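Local coordinates for protein DyP (Bjerkandera adusta, PDB 3VXJ) that is a dye-decolorizing heme b peroxidase that probably uses hydrogen peroxide to oxidise dyes and phenolic compounds, at residues Gln189-Ile197 against Val322-Ser330; Leu297-Phe305 against Gly403-Asn411. All coordinates share one frame; numbering follows the deposited sequence.

Contact 1. Residues Gln189-Ile197 against Val322-Ser330; sequences QAVVPPGII and VDTFHAMRS. With HEM (protoporphyrin IX containing Fe), chain B; 3DM (2,6-dimethoxyphenol), chain D.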
loop_
_atom_site.group_PDB
_atom_site.type_symbol
_atom_site.label_atom_id
_atom_site.label_comp_id
_atom_site.label_asym_id
_atom_site.label_seq_id
_atom_site.Cartn_x
_atom_site.Cartn_y
_atom_site.Cartn_z
ATOM N N GLN A 189 16.584 5.842 -4.422
ATOM C CA GLN A 189 15.957 4.698 -3.791
ATOM C C GLN A 189 16.678 4.360 -2.481
ATOM O O GLN A 189 17.914 4.342 -2.435
ATOM C CB GLN A 189 15.977 3.517 -4.763
ATOM C CG GLN A 189 15.201 2.335 -4.287
ATOM C CD GLN A 189 14.966 1.279 -5.349
ATOM O OE1 GLN A 189 15.717 1.151 -6.319
ATOM N NE2 GLN A 189 13.927 0.489 -5.147
ATOM N N ALA A 190 15.909 4.135 -1.415
ATOM C CA ALA A 190 16.494 3.751 -0.131
ATOM C C ALA A 190 16.966 2.308 -0.201
ATOM O O ALA A 190 16.254 1.434 -0.697
ATOM C CB ALA A 190 15.494 3.931 1.000
ATOM N N VAL A 191 18.185 2.076 0.272
ATOM C CA VAL A 191 18.729 0.735 0.390
ATOM C C VAL A 191 18.730 0.406 1.878
ATOM O O VAL A 191 19.324 1.130 2.679
ATOM C CB VAL A 191 20.144 0.630 -0.222
ATOM C CG1 VAL A 191 20.735 -0.737 0.031
ATOM C CG2 VAL A 191 20.096 0.919 -1.723
ATOM N N VAL A 192 18.014 -0.655 2.241
ATOM C CA VAL A 192 17.830 -1.031 3.640
ATOM C C VAL A 192 18.246 -2.482 3.869
ATOM O O VAL A 192 18.225 -3.284 2.928
ATOM C CB VAL A 192 16.352 -0.830 4.098
ATOM C CG1 VAL A 192 15.920 0.624 3.924
ATOM C CG2 VAL A 192 15.405 -1.792 3.365
ATOM N N PRO A 193 18.619 -2.831 5.116
ATOM C CA PRO A 193 18.861 -4.243 5.405
ATOM C C PRO A 193 17.573 -5.050 5.212
ATOM O O PRO A 193 16.471 -4.515 5.404
ATOM C CB PRO A 193 19.285 -4.262 6.879
ATOM C CG PRO A 193 19.154 -2.914 7.393
ATOM C CD PRO A 193 18.777 -1.968 6.300
ATOM N N PRO A 194 17.693 -6.330 4.827
ATOM C CA PRO A 194 16.498 -7.081 4.443
ATOM C C PRO A 194 15.460 -7.235 5.551
ATOM O O PRO A 194 14.274 -7.343 5.256
ATOM C CB PRO A 194 17.050 -8.445 4.011
ATOM C CG PRO A 194 18.422 -8.529 4.591
ATOM C CD PRO A 194 18.924 -7.125 4.673
ATOM N N GLY A 195 15.904 -7.197 6.804
ATOM C CA GLY A 195 15.019 -7.332 7.962
ATOM C C GLY A 195 14.077 -6.172 8.226
ATOM O O GLY A 195 13.256 -6.249 9.125
ATOM N N ILE A 196 14.188 -5.092 7.462
ATOM C CA ILE A 196 13.142 -4.067 7.489
ATOM C C ILE A 196 11.845 -4.635 6.890
ATOM O O ILE A 196 10.740 -4.258 7.300
ATOM C CB ILE A 196 13.586 -2.778 6.770
ATOM C CG1 ILE A 196 14.868 -2.210 7.406
ATOM C CG2 ILE A 196 12.465 -1.733 6.775
ATOM C CD1 ILE A 196 14.817 -1.999 8.928
ATOM N N ILE A 197 11.986 -5.567 5.946
ATOM C CA ILE A 197 10.848 -6.164 5.244
ATOM C C ILE A 197 10.620 -7.616 5.661
ATOM O O ILE A 197 9.479 -8.038 5.837
ATOM C CB ILE A 197 11.042 -6.074 3.707
ATOM C CG1 ILE A 197 11.363 -4.631 3.263
ATOM C CG2 ILE A 197 9.826 -6.620 2.965
ATOM C CD1 ILE A 197 10.289 -3.593 3.631
ATOM N N VAL A 322 17.247 6.762 7.185
ATOM C CA VAL A 322 16.757 5.999 8.324
ATOM C C VAL A 322 16.161 4.727 7.733
ATOM O O VAL A 322 15.290 4.808 6.864
ATOM C CB VAL A 322 15.672 6.800 9.121
ATOM C CG1 VAL A 322 15.056 5.951 10.251
ATOM C CG2 VAL A 322 16.232 8.116 9.676
ATOM N N ASP A 323 16.631 3.563 8.180
ATOM C CA ASP A 323 16.160 2.279 7.647
ATOM C C ASP A 323 14.738 1.958 8.095
ATOM O O ASP A 323 13.992 1.318 7.369
ATOM C CB ASP A 323 17.034 1.113 8.142
ATOM C CG ASP A 323 18.467 1.180 7.667
ATOM O OD1 ASP A 323 18.741 1.809 6.623
ATOM O OD2 ASP A 323 19.320 0.551 8.339
ATOM N N THR A 324 14.394 2.417 9.295
ATOM C CA THR A 324 13.396 1.765 10.143
ATOM C C THR A 324 11.972 1.785 9.614
ATOM O O THR A 324 11.219 0.835 9.841
ATOM C CB THR A 324 13.420 2.396 11.551
ATOM O OG1 THR A 324 14.783 2.510 11.981
ATOM C CG2 THR A 324 12.658 1.553 12.567
ATOM N N PHE A 325 11.609 2.856 8.911
ATOM C CA PHE A 325 10.207 3.117 8.581
ATOM C C PHE A 325 9.850 2.919 7.122
ATOM O O PHE A 325 8.769 3.328 6.691
ATOM C CB PHE A 325 9.790 4.500 9.091
ATOM C CG PHE A 325 10.278 4.791 10.476
ATOM C CD1 PHE A 325 9.762 4.100 11.567
ATOM C CD2 PHE A 325 11.281 5.736 10.684
ATOM C CE1 PHE A 325 10.236 4.346 12.862
ATOM C CE2 PHE A 325 11.757 5.993 11.971
ATOM C CZ PHE A 325 11.235 5.299 13.062
ATOM N N HIS A 326 10.737 2.271 6.372
ATOM C CA HIS A 326 10.452 1.925 4.988
ATOM C C HIS A 326 9.612 0.661 4.904
ATOM O O HIS A 326 9.696 -0.210 5.768
ATOM C CB HIS A 326 11.748 1.782 4.195
ATOM C CG HIS A 326 12.512 3.064 4.074
ATOM N ND1 HIS A 326 12.113 4.098 3.255
ATOM C CD2 HIS A 326 13.643 3.492 4.689
ATOM C CE1 HIS A 326 12.965 5.102 3.362
ATOM N NE2 HIS A 326 13.897 4.765 4.234
ATOM N N ALA A 327 8.792 0.567 3.859
ATOM C CA ALA A 327 7.951 -0.611 3.657
ATOM C C ALA A 327 7.677 -0.775 2.170
ATOM O O ALA A 327 7.754 0.203 1.417
ATOM C CB ALA A 327 6.639 -0.458 4.432
ATOM N N MET A 328 7.342 -2.001 1.763
ATOM C CA MET A 328 6.983 -2.316 0.370
ATOM C C MET A 328 5.482 -2.187 0.187
ATOM O O MET A 328 4.715 -2.581 1.060
ATOM C CB MET A 328 7.360 -3.763 0.040
ATOM C CG MET A 328 8.837 -4.094 0.092
ATOM S SD MET A 328 9.774 -3.330 -1.248
ATOM C CE MET A 328 11.275 -4.300 -1.152
ATOM N N ARG A 329 5.054 -1.680 -0.968
ATOM C CA ARG A 329 3.631 -1.653 -1.289
ATOM C C ARG A 329 3.323 -2.429 -2.556
ATOM O O ARG A 329 4.093 -2.401 -3.531
ATOM C CB ARG A 329 3.132 -0.217 -1.436
ATOM C CG ARG A 329 3.184 0.590 -0.158
ATOM C CD ARG A 329 3.003 2.089 -0.432
ATOM N NE ARG A 329 4.093 2.572 -1.278
ATOM C CZ ARG A 329 3.949 3.133 -2.474
ATOM N NH1 ARG A 329 2.742 3.361 -2.967
ATOM N NH2 ARG A 329 5.016 3.499 -3.178
ATOM N N SER A 330 2.186 -3.119 -2.534
ATOM C CA SER A 330 1.714 -3.857 -3.711
ATOM C C SER A 330 0.205 -3.698 -3.885
ATOM O O SER A 330 -0.545 -4.678 -3.959
ATOM C CB SER A 330 2.085 -5.333 -3.605
ATOM O OG SER A 330 2.007 -5.953 -4.877
HETATM C CHA HEM B . 3.176 6.751 -2.392
HETATM C CHB HEM B . -1.520 6.926 -3.524
HETATM C CHC HEM B . -2.682 5.171 0.830
HETATM C CHD HEM B . 2.010 4.953 1.976
HETATM C C1A HEM B . 2.008 6.983 -3.063
HETATM C C2A HEM B . 1.899 7.580 -4.375
HETATM C C3A HEM B . 0.590 7.636 -4.681
HETATM C C4A HEM B . -0.151 7.050 -3.587
HETATM C CMA HEM B . -0.048 8.186 -5.971
HETATM C CAA HEM B . 3.091 8.113 -5.201
HETATM C CBA HEM B . 3.765 7.085 -6.113
HETATM C CGA HEM B . 4.597 6.061 -5.377
HETATM O O1A HEM B . 5.675 6.391 -4.838
HETATM O O2A HEM B . 4.179 4.870 -5.359
HETATM C C1B HEM B . -2.250 6.452 -2.452
HETATM C C2B HEM B . -3.691 6.334 -2.396
HETATM C C3B HEM B . -4.015 5.841 -1.186
HETATM C C4B HEM B . -2.780 5.627 -0.461
HETATM C CMB HEM B . -4.637 6.742 -3.548
HETATM C CAB HEM B . -5.413 5.508 -0.625
HETATM C CBB HEM B . -6.452 5.238 -1.419
HETATM C C1C HEM B . -1.514 5.005 1.532
HETATM C C2C HEM B . -1.410 4.583 2.915
HETATM C C3C HEM B . -0.108 4.537 3.239
HETATM C C4C HEM B . 0.640 4.923 2.063
HETATM C CMC HEM B . -2.618 4.242 3.809
HETATM C CAC HEM B . 0.550 4.137 4.586
HETATM C CBC HEM B . 0.001 4.462 5.764
HETATM C C1D HEM B . 2.739 5.351 0.886
HETATM C C2D HEM B . 4.176 5.262 0.811
HETATM C C3D HEM B . 4.535 5.828 -0.528
HETATM C C4D HEM B . 3.287 6.198 -1.145
HETATM C CMD HEM B . 5.180 4.736 1.850
HETATM C CAD HEM B . 5.970 5.972 -1.057
HETATM C CBD HEM B . 6.552 7.247 -0.454
HETATM C CGD HEM B . 7.981 7.458 -0.877
HETATM O O1D HEM B . 8.289 8.579 -1.363
HETATM O O2D HEM B . 8.808 6.530 -0.731
HETATM N NA HEM B . 0.744 6.698 -2.609
HETATM N NB HEM B . -1.717 6.042 -1.236
HETATM N NC HEM B . -0.243 5.239 1.060
HETATM N ND HEM B . 2.235 5.880 -0.301
HETATM FE FE HEM B . 0.243 6.029 -0.744
HETATM O O1 3DM D . 14.060 7.456 1.408
HETATM C C1 3DM D . 14.967 8.340 1.951
HETATM C C2 3DM D . 15.097 8.489 3.337
HETATM O O2 3DM D . 14.294 7.741 4.160
HETATM C C7 3DM D . 14.160 8.163 5.527
HETATM C C3 3DM D . 16.043 9.395 3.836
HETATM C C4 3DM D . 16.826 10.158 2.964
HETATM C C5 3DM D . 16.700 10.003 1.588
HETATM C C6 3DM D . 15.765 9.096 1.086
HETATM O O3 3DM D . 15.590 8.903 -0.256
HETATM C C8 3DM D . 16.167 9.891 -1.152
HETATM O O HOH W 1 0.381 4.213 -1.552
#

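Contact 2. Residues Leu297-Phe305 against Gly403-Asn411; sequences LTDETRCPF and GGLDPLNQN. With 3DM (2,6-dimethoxyphenol), chain E.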
loop_
_atom_site.group_PDB
_atom_site.type_symbol
_atom_site.label_atom_id
_atom_site.label_comp_id
_atom_site.label_asym_id
_atom_site.label_seq_id
_atom_site.Cartn_x
_atom_site.Cartn_y
_atom_site.Cartn_z
ATOM N N LEU A 297 13.626 21.996 3.005
ATOM C CA LEU A 297 13.423 21.604 4.399
ATOM C C LEU A 297 12.727 22.681 5.228
ATOM O O LEU A 297 12.027 22.361 6.183
ATOM C CB LEU A 297 14.750 21.222 5.072
ATOM C CG LEU A 297 15.536 20.038 4.512
ATOM C CD1 LEU A 297 16.944 20.017 5.088
ATOM C CD2 LEU A 297 14.823 18.712 4.800
ATOM N N THR A 298 12.923 23.950 4.875
ATOM C CA THR A 298 12.437 25.038 5.717
ATOM C C THR A 298 11.523 26.016 4.973
ATOM O O THR A 298 11.358 27.159 5.388
ATOM C CB THR A 298 13.601 25.769 6.449
ATOM O OG1 THR A 298 14.581 26.201 5.503
ATOM C CG2 THR A 298 14.272 24.845 7.465
ATOM N N ASP A 299 10.919 25.545 3.886
ATOM C CA ASP A 299 9.908 26.313 3.165
ATOM C C ASP A 299 9.038 25.337 2.385
ATOM O O ASP A 299 9.411 24.173 2.227
ATOM C CB ASP A 299 10.567 27.328 2.226
ATOM C CG ASP A 299 9.631 28.452 1.868
ATOM O OD1 ASP A 299 9.491 29.381 2.688
ATOM O OD2 ASP A 299 9.037 28.412 0.775
ATOM N N GLU A 300 7.886 25.809 1.898
ATOM C CA GLU A 300 6.932 24.931 1.207
ATOM C C GLU A 300 6.733 25.260 -0.265
ATOM O O GLU A 300 5.869 24.668 -0.912
ATOM C CB GLU A 300 5.582 24.914 1.932
ATOM C CG GLU A 300 5.727 24.502 3.374
ATOM C CD GLU A 300 4.402 24.273 4.054
ATOM O OE1 GLU A 300 3.783 23.226 3.778
ATOM O OE2 GLU A 300 4.001 25.123 4.896
ATOM N N THR A 301 7.534 26.160 -0.830
ATOM C CA THR A 301 7.334 26.445 -2.251
ATOM C C THR A 301 7.486 25.214 -3.136
ATOM O O THR A 301 6.636 24.946 -3.987
ATOM C CB THR A 301 8.240 27.556 -2.751
ATOM O OG1 THR A 301 7.854 28.756 -2.084
ATOM C CG2 THR A 301 8.083 27.746 -4.275
ATOM N N ARG A 302 8.552 24.454 -2.931
ATOM C CA ARG A 302 8.766 23.298 -3.796
ATOM C C ARG A 302 7.847 22.123 -3.461
ATOM O O ARG A 302 7.445 21.392 -4.353
ATOM C CB ARG A 302 10.235 22.878 -3.788
ATOM C CG ARG A 302 11.160 23.950 -4.344
ATOM C CD ARG A 302 12.596 23.467 -4.515
ATOM N NE ARG A 302 12.734 22.602 -5.681
ATOM C CZ ARG A 302 12.966 23.023 -6.921
ATOM N NH1 ARG A 302 13.079 24.309 -7.189
ATOM N NH2 ARG A 302 13.065 22.145 -7.912
ATOM N N CYS A 303 7.536 21.932 -2.181
ATOM C CA CYS A 303 6.654 20.838 -1.742
ATOM C C CYS A 303 6.068 21.175 -0.380
ATOM O O CYS A 303 6.820 21.550 0.524
ATOM C CB CYS A 303 7.440 19.520 -1.640
ATOM S SG CYS A 303 6.423 18.059 -1.333
ATOM N N PRO A 304 4.733 21.018 -0.202
ATOM C CA PRO A 304 4.202 21.183 1.162
ATOM C C PRO A 304 4.814 20.194 2.149
ATOM O O PRO A 304 5.213 19.088 1.759
ATOM C CB PRO A 304 2.698 20.906 1.003
ATOM C CG PRO A 304 2.422 21.111 -0.482
ATOM C CD PRO A 304 3.674 20.625 -1.158
ATOM N N PHE A 305 4.871 20.583 3.415
ATOM C CA PHE A 305 5.370 19.679 4.450
ATOM C C PHE A 305 4.467 18.459 4.621
ATOM O O PHE A 305 4.948 17.386 4.990
ATOM C CB PHE A 305 5.514 20.389 5.799
ATOM C CG PHE A 305 6.460 21.562 5.785
ATOM C CD1 PHE A 305 7.722 21.469 5.198
ATOM C CD2 PHE A 305 6.101 22.758 6.414
ATOM C CE1 PHE A 305 8.597 22.559 5.202
ATOM C CE2 PHE A 305 6.966 23.848 6.412
ATOM C CZ PHE A 305 8.215 23.741 5.814
ATOM N N GLY A 403 -1.674 22.802 5.934
ATOM C CA GLY A 403 -1.158 24.092 5.505
ATOM C C GLY A 403 -0.319 23.965 4.252
ATOM O O GLY A 403 -0.005 22.858 3.790
ATOM N N GLY A 404 0.057 25.110 3.705
ATOM C CA GLY A 404 1.102 25.173 2.704
ATOM C C GLY A 404 0.801 24.663 1.318
ATOM O O GLY A 404 1.696 24.627 0.487
ATOM N N LEU A 405 -0.447 24.300 1.036
ATOM C CA LEU A 405 -0.778 23.793 -0.300
ATOM C C LEU A 405 -0.623 24.847 -1.399
ATOM O O LEU A 405 -0.296 24.510 -2.533
ATOM C CB LEU A 405 -2.177 23.167 -0.336
ATOM C CG LEU A 405 -2.472 21.978 0.587
ATOM C CD1 LEU A 405 -3.859 21.420 0.276
ATOM C CD2 LEU A 405 -1.406 20.883 0.500
ATOM N N ASP A 406 -0.866 26.108 -1.068
ATOM C CA ASP A 406 -0.628 27.198 -2.004
ATOM C C ASP A 406 0.783 27.737 -1.781
ATOM O O ASP A 406 1.053 28.374 -0.758
ATOM C CB ASP A 406 -1.677 28.304 -1.828
ATOM C CG ASP A 406 -1.568 29.396 -2.874
ATOM O OD1 ASP A 406 -0.486 29.553 -3.466
ATOM O OD2 ASP A 406 -2.563 30.114 -3.096
ATOM N N PRO A 407 1.685 27.503 -2.748
ATOM C CA PRO A 407 3.075 27.916 -2.549
ATOM C C PRO A 407 3.264 29.423 -2.396
ATOM O O PRO A 407 4.282 29.850 -1.862
ATOM C CB PRO A 407 3.768 27.420 -3.821
ATOM C CG PRO A 407 2.679 27.426 -4.870
ATOM C CD PRO A 407 1.451 26.981 -4.109
ATOM N N LEU A 408 2.294 30.213 -2.858
ATOM C CA LEU A 408 2.390 31.676 -2.779
ATOM C C LEU A 408 1.633 32.231 -1.576
ATOM O O LEU A 408 1.668 33.431 -1.321
ATOM C CB LEU A 408 1.915 32.347 -4.084
ATOM C CG LEU A 408 2.562 31.873 -5.396
ATOM C CD1 LEU A 408 2.096 32.727 -6.574
ATOM C CD2 LEU A 408 4.093 31.858 -5.315
ATOM N N ASN A 409 0.947 31.350 -0.850
ATOM C CA ASN A 409 0.236 31.722 0.377
ATOM C C ASN A 409 0.324 30.571 1.371
ATOM O O ASN A 409 -0.672 29.908 1.666
ATOM C CB ASN A 409 -1.242 32.046 0.091
ATOM C CG ASN A 409 -1.426 33.170 -0.910
ATOM O OD1 ASN A 409 -1.747 32.930 -2.078
ATOM N ND2 ASN A 409 -1.227 34.401 -0.462
ATOM N N GLN A 410 1.530 30.324 1.872
ATOM C CA GLN A 410 1.806 29.082 2.602
ATOM C C GLN A 410 1.121 28.984 3.954
ATOM O O GLN A 410 0.871 27.888 4.453
ATOM C CB GLN A 410 3.313 28.858 2.727
ATOM C CG GLN A 410 3.956 28.657 1.355
ATOM C CD GLN A 410 5.468 28.490 1.396
ATOM O OE1 GLN A 410 6.049 28.071 2.406
ATOM N NE2 GLN A 410 6.112 28.797 0.277
ATOM N N ASN A 411 0.792 30.135 4.535
ATOM C CA ASN A 411 0.047 30.145 5.791
ATOM C C ASN A 411 -1.441 29.854 5.639
ATOM O O ASN A 411 -2.133 29.658 6.635
ATOM C CB ASN A 411 0.262 31.449 6.556
ATOM C CG ASN A 411 1.483 31.401 7.449
ATOM O OD1 ASN A 411 1.799 30.365 8.050
ATOM N ND2 ASN A 411 2.172 32.525 7.555
HETATM O O1 3DM E . 12.701 25.480 10.534
HETATM C C1 3DM E . 12.410 26.725 11.004
HETATM C C2 3DM E . 12.945 27.843 10.362
HETATM O O2 3DM E . 13.745 27.632 9.273
HETATM C C7 3DM E . 14.396 28.797 8.732
HETATM C C3 3DM E . 12.644 29.126 10.840
HETATM C C4 3DM E . 11.816 29.281 11.955
HETATM C C5 3DM E . 11.286 28.157 12.596
HETATM C C6 3DM E . 11.586 26.874 12.121
HETATM O O3 3DM E . 11.082 25.740 12.705
HETATM C C8 3DM E . 10.655 25.874 14.076
#

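Contact 1. Residues Gln189-Ile197 against Val322-Ser330
Heme propionate oxygen O2A is gripped twice by the guanidinium of Arg329, whose neighbour Met328 packs on Ile197 across the contact. Arg329 NH2 makes the straighter bond, 2.7 Å to HEM O2A at an N-H...O angle of 159°. Arg329 NH1 adds a weak bond to the same oxygen and donates to the water that ligates the heme iron. A bend at chi3 (-62°) helps lay the guanidinium flat over HEM C3D, with O2A at its edge, in plane. Arginine suits this site because its flat face can lie on one pyrrole ring of the porphyrin while its N-H groups point outward to several acceptors, Asp171 and Ser174 O among them. A leucine here would probably leave O2A and the iron-bound water without these donors and Asp171 without its salt-bridge mate.

His326 belongs to the 2,6-dimethoxyphenol pocket. The small methyl Ala190 CB lies over one face of its ring, 3.8 Å from the centroid, a CH-pi contact, while Val192 CG1 approaches obliquely at CD2. At the ring edge, His326 NE2 is 3.0 Å from O2 of 3DM (chain D).

The rest of the contact is largely apolar. Ile196 CG2 wedges against two turn carbonyls, 3.3 Å from His326 O and 3.5 Å from Asp323 O, and Pro193 CD lies across the Asp323 carboxylate. Ile197 CD1 meets Met328 CG at 3.9 Å.

Strand 191-192 pairs in parallel with 177-178, whereas Met328 and Arg329 begin strand 328-334, at one edge of a four-stranded antiparallel sheet beside strand 353-360.

Contact 2. Residues Leu297-Phe305 against Gly403-Asn411
An Asx turn at Asp299 docks on the loop 403-411 through the side-chain amide of Gln410. Asp299 OD2 accepts from Thr301 N, which defines the turn, and from Thr301 OG1. A third donor, Gln410 NE2, arrives at 3.0 Å from above the carboxylate plane. With CG anti to the backbone N (chi1 -159°), the short aspartate brings its carboxylate within reach of the N-H and hydroxyl of Thr301, two residues on.

Glutamine suits the facing position because its amide can give and take at once. Gln410 NE2 also donates to Pro407 O in its own loop, at 3.0 Å and 169°, and both acceptors lie in the amide plane. On the other side Gln410 OE1 takes the N-H of Glu300, at 3.0 Å, from above the carbonyl plane. These bonds fix the rotation of the amide. A second Asx turn, Asp406 OD1 with Leu408 N, shapes the Gln410 loop.

Beyond the polar cluster, Pro304 CG packs on Leu405 CD2 at 4.0 Å, two compact apolar groups against one another. Arg259 of helix 249-261 ties both loops together, donating to Glu300 O, Gly404 O and Leu405 O. At the far end of 297-305, Thr298 lies against a second 2,6-dimethoxyphenol, its CG2 3.4 Å from O2 of 3DM (chain E).

Gly404 has a positive phi (73°), and a beta carbon there would collide with Glu300 OE1. That carboxylate oxygen lies 3.5 Å from Gly404 CA and accepts a bond from Phe305 N at 2.9 Å, while Glu300 CG rests on one face of the Phe305 ring.

Overall arrangement
The two contacts lie about 28 Å apart centre to centre, with about 12 Å between their nearest atoms. Along the chain their segments alternate: 189-197, 297-305, 322-330, 403-411. Contact 1 joins a short parallel strand pair to the edge of the four-stranded antiparallel sheet that includes 328-334, whereas contact 2 joins two loop segments, one between helices 279-282 and 308-312, the other between strands 401-403 and 413-415. Only contact 1 touches the heme, through Arg329; the side chain of Pro304 stays about 13 Å away, though 297-305 ends just before helix 308-312, whose first residue is the axial iron ligand His308. Each contact borders its own 2,6-dimethoxyphenol, so the ligand occupies two separate places on this chain.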